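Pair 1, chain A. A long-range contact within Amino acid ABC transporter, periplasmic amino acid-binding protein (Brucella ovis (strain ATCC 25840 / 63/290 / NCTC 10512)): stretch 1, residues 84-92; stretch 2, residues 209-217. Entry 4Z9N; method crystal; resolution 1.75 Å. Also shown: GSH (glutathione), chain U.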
# COMPACT_ATOMS: atom_id res chain seq x y z
N VAL A 84 -5.40 14.25 -12.52
CA VAL A 84 -5.32 13.48 -11.28
C VAL A 84 -6.41 13.97 -10.34
O VAL A 84 -6.82 15.14 -10.40
CB VAL A 84 -3.90 13.60 -10.62
CG1 VAL A 84 -3.60 15.05 -10.24
CG2 VAL A 84 -3.75 12.65 -9.40
N LEU A 85 -6.90 13.08 -9.49
CA LEU A 85 -7.91 13.40 -8.50
C LEU A 85 -7.35 13.16 -7.11
O LEU A 85 -7.03 12.02 -6.77
CB LEU A 85 -9.18 12.57 -8.71
CG LEU A 85 -10.30 12.76 -7.69
CD1 LEU A 85 -10.97 14.15 -7.86
CD2 LEU A 85 -11.35 11.64 -7.86
N ILE A 86 -7.18 14.22 -6.34
CA ILE A 86 -6.64 14.11 -5.00
C ILE A 86 -7.63 14.85 -4.12
O ILE A 86 -7.58 16.06 -4.02
CB ILE A 86 -5.23 14.67 -4.90
CG1 ILE A 86 -4.35 13.99 -5.94
CG2 ILE A 86 -4.66 14.40 -3.49
CD1 ILE A 86 -2.91 14.48 -5.97
N ARG A 87 -8.57 14.12 -3.54
CA ARG A 87 -9.75 14.75 -2.99
C ARG A 87 -10.47 13.82 -2.02
O ARG A 87 -11.61 13.43 -2.27
CB ARG A 87 -10.69 15.18 -4.14
CG ARG A 87 -11.98 15.91 -3.73
CD ARG A 87 -13.12 15.49 -4.64
NE ARG A 87 -14.44 15.92 -4.15
CZ ARG A 87 -15.10 15.31 -3.18
NH1 ARG A 87 -14.56 14.27 -2.55
NH2 ARG A 87 -16.30 15.75 -2.81
N ASN A 88 -9.80 13.48 -0.92
CA ASN A 88 -10.40 12.69 0.18
C ASN A 88 -11.32 11.60 -0.36
O ASN A 88 -12.43 11.40 0.14
CB ASN A 88 -11.15 13.61 1.20
CG ASN A 88 -12.17 14.59 0.56
OD1 ASN A 88 -11.81 15.50 -0.20
ND2 ASN A 88 -13.45 14.44 0.94
N THR A 89 -10.82 10.88 -1.36
CA THR A 89 -11.60 9.90 -2.12
C THR A 89 -11.16 8.48 -1.78
O THR A 89 -10.01 8.09 -2.00
CB THR A 89 -11.47 10.15 -3.63
OG1 THR A 89 -12.18 11.35 -4.00
CG2 THR A 89 -11.98 8.97 -4.41
N THR A 90 -12.09 7.70 -1.24
CA THR A 90 -11.75 6.38 -0.72
C THR A 90 -11.47 5.36 -1.84
O THR A 90 -12.23 5.23 -2.79
CB THR A 90 -12.88 5.86 0.18
OG1 THR A 90 -13.04 6.76 1.29
CG2 THR A 90 -12.56 4.45 0.70
N TRP A 91 -10.33 4.67 -1.73
CA TRP A 91 -10.02 3.51 -2.56
C TRP A 91 -10.90 2.33 -2.16
O TRP A 91 -10.81 1.85 -1.02
CB TRP A 91 -8.55 3.14 -2.39
CG TRP A 91 -7.98 2.11 -3.34
CD1 TRP A 91 -8.64 1.24 -4.17
CD2 TRP A 91 -6.60 1.88 -3.53
NE1 TRP A 91 -7.72 0.48 -4.89
CE2 TRP A 91 -6.46 0.85 -4.49
CE3 TRP A 91 -5.44 2.44 -2.98
CZ2 TRP A 91 -5.22 0.40 -4.91
CZ3 TRP A 91 -4.22 1.98 -3.39
CH2 TRP A 91 -4.11 0.98 -4.36
N THR A 92 -11.75 1.87 -3.07
CA THR A 92 -12.58 0.68 -2.85
C THR A 92 -12.48 -0.21 -4.05
O THR A 92 -12.10 0.24 -5.14
CB THR A 92 -14.07 1.03 -2.66
OG1 THR A 92 -14.61 1.45 -3.93
CG2 THR A 92 -14.23 2.18 -1.64
N SER A 209 -15.86 2.34 9.47
CA SER A 209 -15.41 1.91 8.15
C SER A 209 -13.93 2.15 7.98
O SER A 209 -13.33 2.90 8.75
CB SER A 209 -16.15 2.65 7.05
OG SER A 209 -15.71 4.00 7.01
N LYS A 210 -13.35 1.52 6.97
CA LYS A 210 -12.03 1.88 6.48
C LYS A 210 -12.18 2.85 5.31
O LYS A 210 -12.92 2.57 4.36
CB LYS A 210 -11.25 0.63 6.03
CG LYS A 210 -10.83 -0.27 7.18
CD LYS A 210 -10.11 -1.51 6.67
CE LYS A 210 -11.11 -2.51 6.10
NZ LYS A 210 -10.40 -3.84 5.87
N GLU A 211 -11.49 3.98 5.38
CA GLU A 211 -11.57 4.97 4.30
C GLU A 211 -10.17 5.44 3.91
O GLU A 211 -9.70 6.51 4.30
CB GLU A 211 -12.42 6.19 4.71
CG GLU A 211 -13.78 5.85 5.27
CD GLU A 211 -14.88 5.62 4.23
OE1 GLU A 211 -14.66 5.80 3.01
OE2 GLU A 211 -16.00 5.26 4.66
N PRO A 212 -9.46 4.60 3.14
CA PRO A 212 -8.14 5.01 2.67
C PRO A 212 -8.25 6.01 1.50
O PRO A 212 -8.76 5.67 0.43
CB PRO A 212 -7.49 3.68 2.25
CG PRO A 212 -8.69 2.80 1.85
CD PRO A 212 -9.76 3.19 2.84
N PHE A 213 -7.78 7.24 1.72
CA PHE A 213 -7.86 8.28 0.68
C PHE A 213 -6.81 7.97 -0.39
O PHE A 213 -5.63 7.84 -0.06
CB PHE A 213 -7.59 9.68 1.26
CG PHE A 213 -8.64 10.16 2.23
CD1 PHE A 213 -9.78 9.39 2.50
CD2 PHE A 213 -8.50 11.39 2.86
CE1 PHE A 213 -10.75 9.84 3.40
CE2 PHE A 213 -9.46 11.85 3.78
CZ PHE A 213 -10.60 11.07 4.03
N GLY A 214 -7.24 7.87 -1.64
CA GLY A 214 -6.35 7.43 -2.71
C GLY A 214 -6.01 8.47 -3.75
O GLY A 214 -6.82 9.34 -4.06
N LEU A 215 -4.78 8.42 -4.24
CA LEU A 215 -4.33 9.25 -5.35
C LEU A 215 -4.85 8.64 -6.63
O LEU A 215 -4.36 7.59 -7.06
CB LEU A 215 -2.81 9.35 -5.34
CG LEU A 215 -2.27 9.81 -3.98
CD1 LEU A 215 -0.76 9.76 -3.97
CD2 LEU A 215 -2.76 11.22 -3.64
N THR A 216 -5.84 9.27 -7.24
CA THR A 216 -6.67 8.57 -8.22
C THR A 216 -6.33 8.99 -9.64
O THR A 216 -6.27 10.18 -9.92
CB THR A 216 -8.15 8.82 -7.91
OG1 THR A 216 -8.37 8.54 -6.52
CG2 THR A 216 -9.06 7.94 -8.76
N VAL A 217 -6.05 8.03 -10.51
CA VAL A 217 -5.69 8.30 -11.90
C VAL A 217 -6.49 7.38 -12.83
O VAL A 217 -7.12 6.42 -12.37
CB VAL A 217 -4.17 8.11 -12.18
CG1 VAL A 217 -3.33 9.16 -11.44
CG2 VAL A 217 -3.73 6.70 -11.80
N1 GSH U . -14.18 9.48 1.42
CA1 GSH U . -15.60 9.40 1.10
C1 GSH U . -15.76 8.94 -0.35
O11 GSH U . -16.91 8.67 -0.78
O12 GSH U . -14.75 8.85 -1.10
CB1 GSH U . -16.30 10.77 1.25
CG1 GSH U . -15.64 11.77 0.29
CD1 GSH U . -16.48 13.04 0.25
OE1 GSH U . -16.91 13.48 -0.77
N2 GSH U . -16.74 13.72 1.50
CA2 GSH U . -17.57 14.91 1.45
C2 GSH U . -16.93 16.03 0.62
O2 GSH U . -15.77 16.08 0.35
CB2 GSH U . -17.96 15.35 2.87
SG2 GSH U . -16.55 16.01 3.80
N3 GSH U . -17.82 17.05 0.12
CA3 GSH U . -17.30 18.14 -0.67
C3 GSH U . -18.12 18.23 -1.96
O31 GSH U . -18.00 19.26 -2.68
O32 GSH U . -18.91 17.29 -2.30
O HOH W 1 -8.18 11.38 -2.75

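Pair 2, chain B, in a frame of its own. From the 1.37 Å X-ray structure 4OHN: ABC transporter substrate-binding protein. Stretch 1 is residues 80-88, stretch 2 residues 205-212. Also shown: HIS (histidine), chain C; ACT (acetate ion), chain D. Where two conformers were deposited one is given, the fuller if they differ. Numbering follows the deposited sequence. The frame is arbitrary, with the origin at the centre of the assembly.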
# COMPACT_ATOMS: atom_id res chain seq x y z
N LEU B 80 12.28 6.04 -4.22
CA LEU B 80 11.61 5.28 -3.18
C LEU B 80 10.24 4.89 -3.66
O LEU B 80 9.64 5.60 -4.47
CB LEU B 80 11.43 6.12 -1.92
CG LEU B 80 12.69 6.54 -1.17
CD1 LEU B 80 12.32 7.51 -0.08
CD2 LEU B 80 13.39 5.33 -0.57
N ILE B 81 9.77 3.76 -3.17
CA ILE B 81 8.37 3.36 -3.27
C ILE B 81 7.78 3.54 -1.86
O ILE B 81 8.22 2.90 -0.91
CB ILE B 81 8.20 1.91 -3.73
CG1 ILE B 81 8.89 1.67 -5.09
CG2 ILE B 81 6.72 1.53 -3.79
CD1 ILE B 81 9.00 0.22 -5.48
N TRP B 82 6.79 4.41 -1.74
CA TRP B 82 6.25 4.76 -0.41
C TRP B 82 4.77 5.05 -0.61
O TRP B 82 4.40 6.14 -1.08
CB TRP B 82 6.99 5.98 0.17
CG TRP B 82 6.77 6.21 1.63
CD1 TRP B 82 5.69 5.84 2.37
CD2 TRP B 82 7.65 6.91 2.52
NE1 TRP B 82 5.86 6.24 3.69
CE2 TRP B 82 7.06 6.91 3.78
CE3 TRP B 82 8.91 7.51 2.36
CZ2 TRP B 82 7.68 7.47 4.89
CZ3 TRP B 82 9.53 8.07 3.47
CH2 TRP B 82 8.91 8.04 4.70
N ASN B 83 3.94 4.06 -0.31
CA ASN B 83 2.51 4.08 -0.65
C ASN B 83 1.86 2.81 -0.15
O ASN B 83 1.38 1.98 -0.92
CB ASN B 83 2.37 4.17 -2.18
CG ASN B 83 0.94 4.32 -2.66
OD1 ASN B 83 0.47 3.49 -3.44
ND2 ASN B 83 0.27 5.39 -2.27
N GLY B 84 1.81 2.62 1.16
CA GLY B 84 1.31 1.37 1.69
C GLY B 84 2.00 0.17 1.04
O GLY B 84 1.33 -0.80 0.66
N TYR B 85 3.32 0.25 0.96
CA TYR B 85 4.09 -0.76 0.25
C TYR B 85 4.40 -1.92 1.21
O TYR B 85 5.18 -1.77 2.16
CB TYR B 85 5.36 -0.13 -0.31
CG TYR B 85 6.22 -0.97 -1.23
CD1 TYR B 85 5.68 -1.80 -2.20
CD2 TYR B 85 7.60 -0.87 -1.18
CE1 TYR B 85 6.49 -2.51 -3.08
CE2 TYR B 85 8.41 -1.58 -2.04
CZ TYR B 85 7.85 -2.40 -2.98
OH TYR B 85 8.69 -3.09 -3.80
N SER B 86 3.79 -3.07 0.97
CA SER B 86 3.93 -4.22 1.86
C SER B 86 5.31 -4.84 1.76
O SER B 86 5.78 -5.17 0.66
CB SER B 86 2.87 -5.25 1.53
OG SER B 86 1.59 -4.66 1.68
N ALA B 87 5.95 -5.02 2.91
CA ALA B 87 7.31 -5.56 2.98
C ALA B 87 7.25 -7.07 3.04
O ALA B 87 7.08 -7.65 4.12
CB ALA B 87 8.04 -5.00 4.20
N THR B 88 7.38 -7.69 1.89
CA THR B 88 7.26 -9.14 1.76
C THR B 88 8.60 -9.78 1.45
O THR B 88 9.50 -9.13 0.94
CB THR B 88 6.28 -9.51 0.63
OG1 THR B 88 6.86 -9.15 -0.62
CG2 THR B 88 4.95 -8.77 0.79
N THR B 205 -0.52 -11.52 8.42
CA THR B 205 -0.47 -10.07 8.43
C THR B 205 0.71 -9.56 7.59
O THR B 205 1.70 -10.25 7.36
CB THR B 205 -0.36 -9.53 9.85
OG1 THR B 205 0.80 -10.09 10.49
CG2 THR B 205 -1.60 -9.90 10.65
N GLU B 206 0.54 -8.34 7.10
CA GLU B 206 1.60 -7.61 6.43
C GLU B 206 2.03 -6.43 7.32
O GLU B 206 1.37 -6.07 8.31
CB GLU B 206 1.12 -7.09 5.06
CG GLU B 206 0.89 -8.16 3.95
CD GLU B 206 0.36 -7.58 2.64
OE1 GLU B 206 -0.12 -6.44 2.68
OE2 GLU B 206 0.45 -8.25 1.57
N ALA B 207 3.15 -5.84 6.95
CA ALA B 207 3.54 -4.52 7.42
C ALA B 207 3.97 -3.68 6.24
O ALA B 207 4.55 -4.17 5.27
CB ALA B 207 4.64 -4.61 8.44
N PHE B 208 3.68 -2.39 6.34
CA PHE B 208 4.11 -1.41 5.36
C PHE B 208 5.49 -0.88 5.72
O PHE B 208 5.81 -0.65 6.90
CB PHE B 208 3.16 -0.21 5.35
CG PHE B 208 1.76 -0.49 4.85
CD1 PHE B 208 1.46 -1.51 3.97
CD2 PHE B 208 0.72 0.36 5.24
CE1 PHE B 208 0.17 -1.70 3.51
CE2 PHE B 208 -0.56 0.16 4.78
CZ PHE B 208 -0.84 -0.86 3.92
N ALA B 209 6.32 -0.68 4.71
CA ALA B 209 7.63 -0.08 4.89
C ALA B 209 7.94 0.71 3.61
O ALA B 209 7.16 0.75 2.65
CB ALA B 209 8.69 -1.15 5.15
N VAL B 210 9.10 1.37 3.60
CA VAL B 210 9.53 2.17 2.48
C VAL B 210 10.57 1.40 1.69
O VAL B 210 11.53 0.91 2.27
CB VAL B 210 10.12 3.51 2.96
CG1 VAL B 210 10.44 4.40 1.76
CG2 VAL B 210 9.14 4.22 3.90
N GLY B 211 10.37 1.30 0.38
CA GLY B 211 11.29 0.58 -0.48
C GLY B 211 12.29 1.46 -1.18
O GLY B 211 11.91 2.51 -1.71
N SER B 212 13.54 1.00 -1.23
CA SER B 212 14.62 1.68 -1.94
C SER B 212 15.42 0.69 -2.76
O SER B 212 15.31 -0.52 -2.59
CB SER B 212 15.60 2.38 -0.97
OG SER B 212 16.50 1.46 -0.37
N HIS C . -0.09 -3.11 -0.10
CA HIS C . -0.20 -3.57 -1.50
C HIS C . 1.16 -3.62 -2.16
O HIS C . 2.17 -3.24 -1.52
CB HIS C . -1.23 -2.76 -2.31
CG HIS C . -0.82 -1.40 -2.79
ND1 HIS C . -1.24 -0.91 -4.01
CD2 HIS C . -0.13 -0.38 -2.20
CE1 HIS C . -0.80 0.33 -4.17
NE2 HIS C . -0.13 0.67 -3.08
OXT HIS C . 1.22 -4.06 -3.33
C ACT D . 8.32 -5.36 -6.35
O ACT D . 7.58 -4.60 -5.71
OXT ACT D . 7.72 -6.18 -7.08
CH3 ACT D . 9.81 -5.29 -6.22
O HOH W 2 4.97 2.38 1.99
O HOH W 3 5.14 -7.65 6.00

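Pairs 1 and 2 share one backbone arrangement, superposing with an RMSD of 0.7 Å over 14 central residues. In each, the first stretch meets the second in two short ladders whose register shifts by two residues, with a loop between them. At the first ladder, Leu85(A) and Thr216(A) exchange two hydrogen bonds (N to O, 3.0 Å each way), and the matching Ile81(B) and Gly211(B) do the same, Ile81(B) N to Gly211(B) O at 2.9 Å and Gly211(B) N to Ile81(B) O at 3.0 Å. At the second, Gly214(A) N donates to Thr89(A) O (2.8 Å) and Trp91(A) N to Pro212(A) O (2.9 Å); Ala209(B) N to Tyr85(B) O (3.0 Å) and Ala87(B) N to Ala207(B) O (2.9 Å) repeat the pattern.

The loop between the ladders is held alike by one water in each pair. Water 1 accepts from the backbone N atoms of Arg87(A) and Thr89(A) and donates to Gly214(A) O; water 2 does so for Asn83(B), Tyr85(B) and Ala209(B).

The most closely superposed side chain is the phenylalanine, Phe213(A) or Phe208(B), whose ring face receives the CA of the loop residue at positive phi. Asn88(A) CA lies 3.7 Å from the centroid of the Phe213(A) ring, and Gly84(B) CA 3.5 Å from that of Phe208(B). Asn88(A) carries its side chain past the ring, CB to Phe213(A) CE2 being 3.6 Å, and its ND2 reaches glutathione O2 at 2.9 Å. Beside the ring, a hydroxyl bonds a glutamate in both pairs: Thr90(A) OG1 to Glu211(A) OE1 at 2.6 Å, Ser86(B) OG to Glu206(B) OE1 at 2.7 Å. The same hydroxyl accepts from the ligand amine, glutathione N1 to Thr90(A) OG1 at 3.0 Å and histidine N to Ser86(B) OG at 2.9 Å.

Elsewhere bulk is redistributed. Tyr85(B) replaces Thr89(A), and its ring edge approaches Gly211(B), CD2 to N at 3.8 Å. A CB on that glycine would clash with Tyr85(B) CE2, whereas Thr216(A), at the matching position, faces the smaller Thr89(A), CG2 to Thr216(A) OG1 being 4.2 Å. Ile86(A) CG2 packs on Leu215(A) CD2 at 3.7 Å; in pair 2 the indole face of Trp82(B) takes Val210(B) CG2, 3.4 Å from the centroid of its six-membered ring. Farther along, Trp91(A) CB meets Pro212(A) CG at 4.3 Å, while Ala87(B) CB instead touches Ala209(B) CB at 4.0 Å, where pair 1 has Gly214(A).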